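Local coordinates for protein deoxyhypusine hydroxylase (Homo sapiens, PDB 4D50) that hydroxylates the deoxyhypusine residue of translation initiation factor eIF5A, using a diiron centre and molecular oxygen, to complete the synthesis of hypusine, at residues E194-L199 against H223-P228; E201-G206 against H212-V217. All coordinates share one frame; numbering follows the deposited sequence.

Interaction 1. Residues E194-L199 against H223-P228; sequences EAALAL and HEAAVP
Leu197 leans out from helix 193-201 and lays one branch against Ala225, which sits in the short 3-10 turn before helix 227-235. Because CG lies beside the backbone N and anti to the carbonyl carbon (chi1 -52°), the side chain reaches across the gap although its CB does not aim there directly. Methyl CD2 does all the touching: it rests 3.9 Å from Ala225 CB and 3.5 Å from Ala225 O, so one methyl covers both the side chain and the carbonyl oxygen of the same residue. Beside it Ala196 points its CB toward the other segment, meeting His223 CB at 4.0 Å and, more loosely, Ala225 CB at 4.5 Å. Such short side chains let the backbones come close, with Ala196 CA and Ala226 CA 5.9 Å apart. The contact joins residues of the curated HEAT-like repeat 179-205 to residues of the next, 210-236, bringing helix 193-201 beside the turn ahead of helix 227-235, the side-by-side stacking by which a HEAT solenoid grows. His223 comes nearest to Ala196 through its CB, and the alanine methyl also approaches the ring obliquely; ND1 accepts the backbone N-H of Ala225 at 3.0 Å, nearly straight at 166° and close to the ring plane. That bond ties the ring to the turn and limits its rotation, and Ala226 N bonding to His223 O at 3.2 Å closes the same turn through the backbone. Ala196 and Ala226 also rest on Leu221 and Leu218 of helix 208-221, respectively.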
ATOM      1  N   GLU A 194      -2.848   9.351 -21.309  1.00 14.26           N
ATOM      2  CA  GLU A 194      -4.285   9.303 -21.232  1.00 13.51           C
ATOM      3  C   GLU A 194      -4.753   8.476 -19.994  1.00 13.81           C
ATOM      4  O   GLU A 194      -5.686   8.855 -19.304  1.00 13.68           O
ATOM      5  CB  GLU A 194      -4.880   8.663 -22.504  1.00 15.24           C
ATOM      6  CG  GLU A 194      -6.355   8.913 -22.674  1.00 16.74           C
ATOM      7  CD  GLU A 194      -7.095   7.975 -23.676  1.00 20.47           C
ATOM      8  OE1 GLU A 194      -6.472   7.168 -24.377  1.00 19.33           O
ATOM      9  OE2 GLU A 194      -8.330   8.036 -23.708  1.00 22.78           O
ATOM     10  N   ALA A 195      -4.121   7.351 -19.753  1.00 12.77           N
ATOM     11  CA  ALA A 195      -4.512   6.503 -18.602  1.00 12.53           C
ATOM     12  C   ALA A 195      -4.140   7.186 -17.255  1.00 10.39           C
ATOM     13  O   ALA A 195      -4.947   7.121 -16.335  1.00 10.08           O
ATOM     14  CB  ALA A 195      -3.922   5.117 -18.689  1.00 13.16           C
ATOM     15  N   ALA A 196      -3.005   7.870 -17.216  1.00 10.72           N
ATOM     16  CA  ALA A 196      -2.538   8.641 -16.014  1.00 10.38           C
ATOM     17  C   ALA A 196      -3.555   9.676 -15.609  1.00 11.63           C
ATOM     18  O   ALA A 196      -3.934   9.790 -14.448  1.00 11.53           O
ATOM     19  CB  ALA A 196      -1.195   9.258 -16.254  1.00 11.66           C
ATOM     20  N   LEU A 197      -4.052  10.438 -16.603  1.00 10.26           N
ATOM     21  CA  LEU A 197      -5.072  11.419 -16.309  1.00 11.89           C
ATOM     22  C   LEU A 197      -6.433  10.870 -16.015  1.00 10.28           C
ATOM     23  O   LEU A 197      -7.224  11.499 -15.297  1.00 10.74           O
ATOM     24  CB  LEU A 197      -5.089  12.429 -17.476  1.00 12.95           C
ATOM     25  CG  LEU A 197      -3.779  13.062 -17.885  1.00 16.96           C
ATOM     26  CD1 LEU A 197      -4.046  13.809 -19.174  1.00 16.61           C
ATOM     27  CD2 LEU A 197      -3.311  14.041 -16.807  1.00 19.48           C
ATOM     28  N   ALA A 198      -6.822   9.742 -16.651  1.00  9.71           N
ATOM     29  CA  ALA A 198      -8.037   9.094 -16.302  1.00  9.01           C
ATOM     30  C   ALA A 198      -8.000   8.619 -14.793  1.00  8.25           C
ATOM     31  O   ALA A 198      -8.890   8.879 -14.035  1.00  8.70           O
ATOM     32  CB  ALA A 198      -8.302   7.949 -17.221  1.00  9.73           C
ATOM     33  N   LEU A 199      -6.877   8.033 -14.418  1.00  8.33           N
ATOM     34  CA  LEU A 199      -6.637   7.622 -13.032  1.00  8.67           C
ATOM     35  C   LEU A 199      -6.810   8.851 -12.115  1.00  8.89           C
ATOM     36  O   LEU A 199      -7.521   8.803 -11.096  1.00  9.05           O
ATOM     37  CB  LEU A 199      -5.272   6.962 -12.906  1.00  8.90           C
ATOM     38  CG  LEU A 199      -5.295   5.486 -13.301  1.00  8.69           C
ATOM     39  CD1 LEU A 199      -3.880   4.996 -13.473  1.00  9.59           C
ATOM     40  CD2 LEU A 199      -5.976   4.546 -12.289  1.00  8.78           C
ATOM     41  N   HIS A 223       3.969   8.156 -14.013  1.00 16.03           N
ATOM     42  CA  HIS A 223       3.877   9.007 -15.157  1.00 15.98           C
ATOM     43  C   HIS A 223       3.699  10.455 -14.688  1.00 15.89           C
ATOM     44  O   HIS A 223       2.815  10.772 -13.871  1.00 15.54           O
ATOM     45  CB  HIS A 223       2.733   8.688 -16.062  1.00 16.85           C
ATOM     46  CG  HIS A 223       2.862   9.302 -17.418  1.00 20.60           C
ATOM     47  ND1 HIS A 223       2.682  10.650 -17.665  1.00 20.05           N
ATOM     48  CD2 HIS A 223       3.207   8.750 -18.603  1.00 24.05           C
ATOM     49  CE1 HIS A 223       2.886  10.904 -18.942  1.00 19.66           C
ATOM     50  NE2 HIS A 223       3.198   9.770 -19.540  1.00 23.27           N
ATOM     51  N   GLU A 224       4.550  11.320 -15.223  1.00 18.86           N
ATOM     52  CA  GLU A 224       4.655  12.692 -14.760  1.00 20.65           C
ATOM     53  C   GLU A 224       3.388  13.558 -15.014  1.00 16.89           C
ATOM     54  O   GLU A 224       3.225  14.615 -14.401  1.00 16.81           O
ATOM     55  CB  GLU A 224       5.893  13.315 -15.468  1.00 25.54           C
ATOM     56  CG  GLU A 224       6.623  14.417 -14.735  1.00 32.32           C
ATOM     57  CD  GLU A 224       7.903  14.850 -15.463  1.00 37.51           C
ATOM     58  OE1 GLU A 224       8.611  13.980 -16.049  1.00 36.87           O
ATOM     59  OE2 GLU A 224       8.210  16.074 -15.432  1.00 49.97           O
ATOM     60  N   ALA A 225       2.513  13.128 -15.932  1.00 15.48           N
ATOM     61  CA  ALA A 225       1.273  13.874 -16.272  1.00 13.36           C
ATOM     62  C   ALA A 225       0.369  13.984 -15.049  1.00 13.24           C
ATOM     63  O   ALA A 225      -0.450  14.890 -15.004  1.00 13.83           O
ATOM     64  CB  ALA A 225       0.496  13.236 -17.422  1.00 12.96           C
ATOM     65  N   ALA A 226       0.556  13.073 -14.086  1.00 12.41           N
ATOM     66  CA  ALA A 226      -0.274  13.020 -12.854  1.00 11.35           C
ATOM     67  C   ALA A 226       0.239  13.880 -11.721  1.00 10.89           C
ATOM     68  O   ALA A 226      -0.504  14.082 -10.775  1.00  9.84           O
ATOM     69  CB  ALA A 226      -0.375  11.603 -12.324  1.00 11.41           C
ATOM     70  N   VAL A 227       1.445  14.445 -11.868  1.00 11.63           N
ATOM     71  CA  VAL A 227       2.094  15.205 -10.780  1.00 12.35           C
ATOM     72  C   VAL A 227       1.231  16.362 -10.245  1.00 13.63           C
ATOM     73  O   VAL A 227       1.083  16.469  -9.062  1.00 13.64           O
ATOM     74  CB  VAL A 227       3.526  15.625 -11.139  1.00 13.22           C
ATOM     75  CG1 VAL A 227       4.084  16.689 -10.179  1.00 12.60           C
ATOM     76  CG2 VAL A 227       4.429  14.427 -11.192  1.00 13.98           C
ATOM     77  N   PRO A 228       0.717  17.257 -11.132  1.00 13.82           N
ATOM     78  CA  PRO A 228      -0.071  18.358 -10.693  1.00 14.55           C
ATOM     79  C   PRO A 228      -1.216  17.927  -9.845  1.00 13.51           C
ATOM     80  O   PRO A 228      -1.459  18.541  -8.840  1.00 14.47           O
ATOM     81  CB  PRO A 228      -0.541  19.026 -12.006  1.00 15.84           C
ATOM     82  CG  PRO A 228       0.475  18.640 -13.010  1.00 14.39           C
ATOM     83  CD  PRO A 228       1.029  17.324 -12.573  1.00 14.34           C
TER

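Interaction 2. Residues E201-G206 against H212-V217; sequences EGLHCG and HEVGYV. With FE (Fe (III) ion), chain C; PER (peroxide ion), chain E.
Leu203 and Val214 make the apolar part of this buried contact, their side chains crossing at a slant. Val214 holds CG1 anti to its own backbone N (chi1 173°), and that methyl meets Leu203 at two atoms, 3.8 Å from CD2 and 3.9 Å from CG. The same CG1 lies 4.3 Å from the backbone C of Gly202, whose lack of a side chain leaves room for the Val214 branches. Gly215 keeps the next position of the helix slim, its N 4.3 Å from Leu203 CD2.

Metal coordination occupies the other side of helix 208-221. The CB of His212 points away from 201-206, and its NE2 binds an iron(III) ion at 2.3 Å, while ND1 is held by a hydrogen bond to Leu209 O that fixes the ring's rotation. Peroxide O1 reaches the same iron at 2.2 Å, two waters also bind it, and His94 and Glu95 complete the shell. One face of the helix thus packs on the preceding turn while another supplies a ligand, an arrangement characteristic of the peroxo-diiron site that this enzyme builds between its HEAT-like repeats.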
ATOM      1  N   GLU A 201      -8.402  11.557 -12.311  1.00  9.92           N
ATOM      2  CA  GLU A 201      -9.824  11.934 -12.079  1.00 10.73           C
ATOM      3  C   GLU A 201     -10.373  11.193 -10.908  1.00 10.57           C
ATOM      4  O   GLU A 201     -11.256  11.691 -10.228  1.00 11.56           O
ATOM      5  CB  GLU A 201     -10.692  11.728 -13.309  1.00 12.12           C
ATOM      6  CG  GLU A 201     -10.284  12.577 -14.503  1.00 13.35           C
ATOM      7  CD  GLU A 201     -11.180  12.340 -15.741  1.00 15.89           C
ATOM      8  OE1 GLU A 201     -12.385  12.535 -15.651  1.00 19.64           O
ATOM      9  OE2 GLU A 201     -10.659  11.998 -16.795  1.00 17.63           O
ATOM     10  N   GLY A 202      -9.874   9.969 -10.615  1.00  9.96           N
ATOM     11  CA  GLY A 202     -10.371   9.303  -9.435  1.00  9.81           C
ATOM     12  C   GLY A 202     -10.007   9.939  -8.104  1.00  9.46           C
ATOM     13  O   GLY A 202     -10.562   9.581  -7.062  1.00 10.03           O
ATOM     14  N   LEU A 203      -9.107  10.915  -8.104  1.00  9.17           N
ATOM     15  CA  LEU A 203      -8.790  11.620  -6.894  1.00 10.15           C
ATOM     16  C   LEU A 203      -9.921  12.580  -6.466  1.00 12.05           C
ATOM     17  O   LEU A 203      -9.867  13.116  -5.383  1.00 17.10           O
ATOM     18  CB  LEU A 203      -7.483  12.420  -6.998  1.00  9.38           C
ATOM     19  CG  LEU A 203      -6.275  11.535  -7.194  1.00  9.53           C
ATOM     20  CD1 LEU A 203      -5.091  12.339  -7.663  1.00  9.69           C
ATOM     21  CD2 LEU A 203      -6.033  10.792  -5.947  1.00  9.72           C
ATOM     22  N   HIS A 204     -10.946  12.644  -7.275  1.00 14.00           N
ATOM     23  CA  HIS A 204     -12.129  13.524  -7.021  1.00 16.53           C
ATOM     24  C   HIS A 204     -13.409  12.703  -6.764  1.00 19.01           C
ATOM     25  O   HIS A 204     -14.501  13.253  -6.637  1.00 18.98           O
ATOM     26  CB  HIS A 204     -12.289  14.479  -8.189  1.00 16.22           C
ATOM     27  CG  HIS A 204     -11.131  15.397  -8.319  1.00 15.55           C
ATOM     28  ND1 HIS A 204     -10.112  15.199  -9.217  1.00 18.44           N
ATOM     29  CD2 HIS A 204     -10.763  16.436  -7.547  1.00 14.57           C
ATOM     30  CE1 HIS A 204      -9.177  16.123  -9.028  1.00 15.94           C
ATOM     31  NE2 HIS A 204      -9.540  16.869  -8.014  1.00 17.97           N
ATOM     32  N   CYS A 205     -13.313  11.398  -6.596  1.00 20.13           N
ATOM     33  CA  CYS A 205     -14.536  10.635  -6.372  1.00 21.29           C
ATOM     34  C   CYS A 205     -14.303   9.485  -5.431  1.00 19.74           C
ATOM     35  O   CYS A 205     -13.256   9.399  -4.761  1.00 20.71           O
ATOM     36  CB  CYS A 205     -15.182  10.220  -7.693  1.00 23.06           C
ATOM     37  SG  CYS A 205     -14.227   9.064  -8.680  1.00 24.18           S
ATOM     38  N   GLY A 206     -15.301   8.624  -5.316  1.00 20.42           N
ATOM     39  CA  GLY A 206     -15.287   7.491  -4.379  1.00 19.21           C
ATOM     40  C   GLY A 206     -14.992   7.783  -2.926  1.00 17.71           C
ATOM     41  O   GLY A 206     -14.955   8.902  -2.481  1.00 18.43           O
ATOM     42  N   HIS A 212      -7.170   6.719  -2.139  1.00 10.71           N
ATOM     43  CA  HIS A 212      -5.833   6.359  -1.731  1.00  8.99           C
ATOM     44  C   HIS A 212      -5.231   5.363  -2.684  1.00  8.62           C
ATOM     45  O   HIS A 212      -4.057   5.430  -2.993  1.00  7.22           O
ATOM     46  CB  HIS A 212      -5.833   5.954  -0.225  1.00  9.74           C
ATOM     47  CG  HIS A 212      -5.428   4.560   0.124  1.00  9.37           C
ATOM     48  ND1 HIS A 212      -6.254   3.484  -0.083  1.00  9.75           N
ATOM     49  CD2 HIS A 212      -4.376   4.078   0.831  1.00  9.31           C
ATOM     50  CE1 HIS A 212      -5.647   2.392   0.306  1.00 10.00           C
ATOM     51  NE2 HIS A 212      -4.536   2.725   0.915  1.00  9.60           N
ATOM     52  N   GLU A 213      -6.034   4.381  -3.089  1.00  8.92           N
ATOM     53  CA  GLU A 213      -5.583   3.426  -4.056  1.00  8.99           C
ATOM     54  C   GLU A 213      -5.179   4.077  -5.350  1.00  7.67           C
ATOM     55  O   GLU A 213      -4.178   3.661  -5.970  1.00  6.80           O
ATOM     56  CB  GLU A 213      -6.648   2.335  -4.263  1.00 10.61           C
ATOM     57  CG  GLU A 213      -6.063   1.110  -4.888  1.00 11.69           C
ATOM     58  CD  GLU A 213      -5.121   0.320  -3.977  1.00 13.95           C
ATOM     59  OE1 GLU A 213      -5.398   0.191  -2.765  1.00 15.28           O
ATOM     60  OE2 GLU A 213      -4.107  -0.183  -4.523  1.00 16.87           O
ATOM     61  N   VAL A 214      -5.983   5.031  -5.818  1.00  6.81           N
ATOM     62  CA  VAL A 214      -5.623   5.816  -7.017  1.00  7.39           C
ATOM     63  C   VAL A 214      -4.247   6.423  -6.877  1.00  6.83           C
ATOM     64  O   VAL A 214      -3.384   6.324  -7.784  1.00  6.50           O
ATOM     65  CB  VAL A 214      -6.702   6.886  -7.279  1.00  7.25           C
ATOM     66  CG1 VAL A 214      -6.294   7.850  -8.407  1.00  7.93           C
ATOM     67  CG2 VAL A 214      -7.990   6.194  -7.719  1.00  7.69           C
ATOM     68  N   GLY A 215      -4.000   6.971  -5.688  1.00  6.93           N
ATOM     69  CA  GLY A 215      -2.690   7.596  -5.322  1.00  7.32           C
ATOM     70  C   GLY A 215      -1.568   6.539  -5.458  1.00  7.56           C
ATOM     71  O   GLY A 215      -0.537   6.769  -6.045  1.00  8.73           O
ATOM     72  N   TYR A 216      -1.779   5.365  -4.872  1.00  8.46           N
ATOM     73  CA  TYR A 216      -0.788   4.299  -4.930  1.00  9.03           C
ATOM     74  C   TYR A 216      -0.483   3.898  -6.391  1.00  8.97           C
ATOM     75  O   TYR A 216       0.688   3.829  -6.803  1.00 10.10           O
ATOM     76  CB  TYR A 216      -1.300   3.106  -4.083  1.00  9.72           C
ATOM     77  CG  TYR A 216      -0.536   1.798  -4.205  1.00 10.73           C
ATOM     78  CD1 TYR A 216      -0.894   0.823  -5.166  1.00 12.13           C
ATOM     79  CD2 TYR A 216       0.527   1.489  -3.323  1.00 12.00           C
ATOM     80  CE1 TYR A 216      -0.186  -0.403  -5.272  1.00 12.63           C
ATOM     81  CE2 TYR A 216       1.195   0.274  -3.424  1.00 12.55           C
ATOM     82  CZ  TYR A 216       0.854  -0.646  -4.412  1.00 13.42           C
ATOM     83  OH  TYR A 216       1.517  -1.899  -4.462  1.00 17.41           O
ATOM     84  N   VAL A 217      -1.525   3.660  -7.197  1.00  9.33           N
ATOM     85  CA  VAL A 217      -1.286   3.218  -8.558  1.00  9.08           C
ATOM     86  C   VAL A 217      -0.650   4.324  -9.424  1.00  8.60           C
ATOM     87  O   VAL A 217       0.208   3.996 -10.239  1.00  7.99           O
ATOM     88  CB  VAL A 217      -2.494   2.686  -9.296  1.00  9.59           C
ATOM     89  CG1 VAL A 217      -3.164   1.507  -8.541  1.00  8.88           C
ATOM     90  CG2 VAL A 217      -3.531   3.696  -9.484  1.00 10.01           C
TER
HETATM   91 FE    FE C 301      -3.258   1.395   2.234  1.00 14.36          FE
HETATM   92  O1  PER E 303      -2.895   3.086   3.638  1.00 21.40           O
HETATM   93  O2  PER E 303      -2.387   4.530   3.449  1.00 18.93           O
HETATM   94  O   HOH W   1      -1.317   1.950   1.517  1.00 26.36           O
HETATM   95  O   HOH W   2      -3.248  -0.046   0.600  1.00 12.15           O

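Helix 208-221 connects the two contacts: it follows helix 193-201, precedes helix 227-235, and lies within the loop closed by interaction 1. Interaction 2 is the core one, all its touching residues being buried, and it packs a turn onto the helix that also supplies an iron ligand. Interaction 1 is only partly buried and lies away from the annotated sites, and its chemistry is that of small apolar groups and a histidine bonded to the backbone of its own turn, in contrast to the iron-binding histidine of interaction 2. The centres are 11 Å apart and the two meet directly, with Leu199 CD2 3.8 Å from Val217 CG2. Both bring together the same pair of neighbouring HEAT-like repeats.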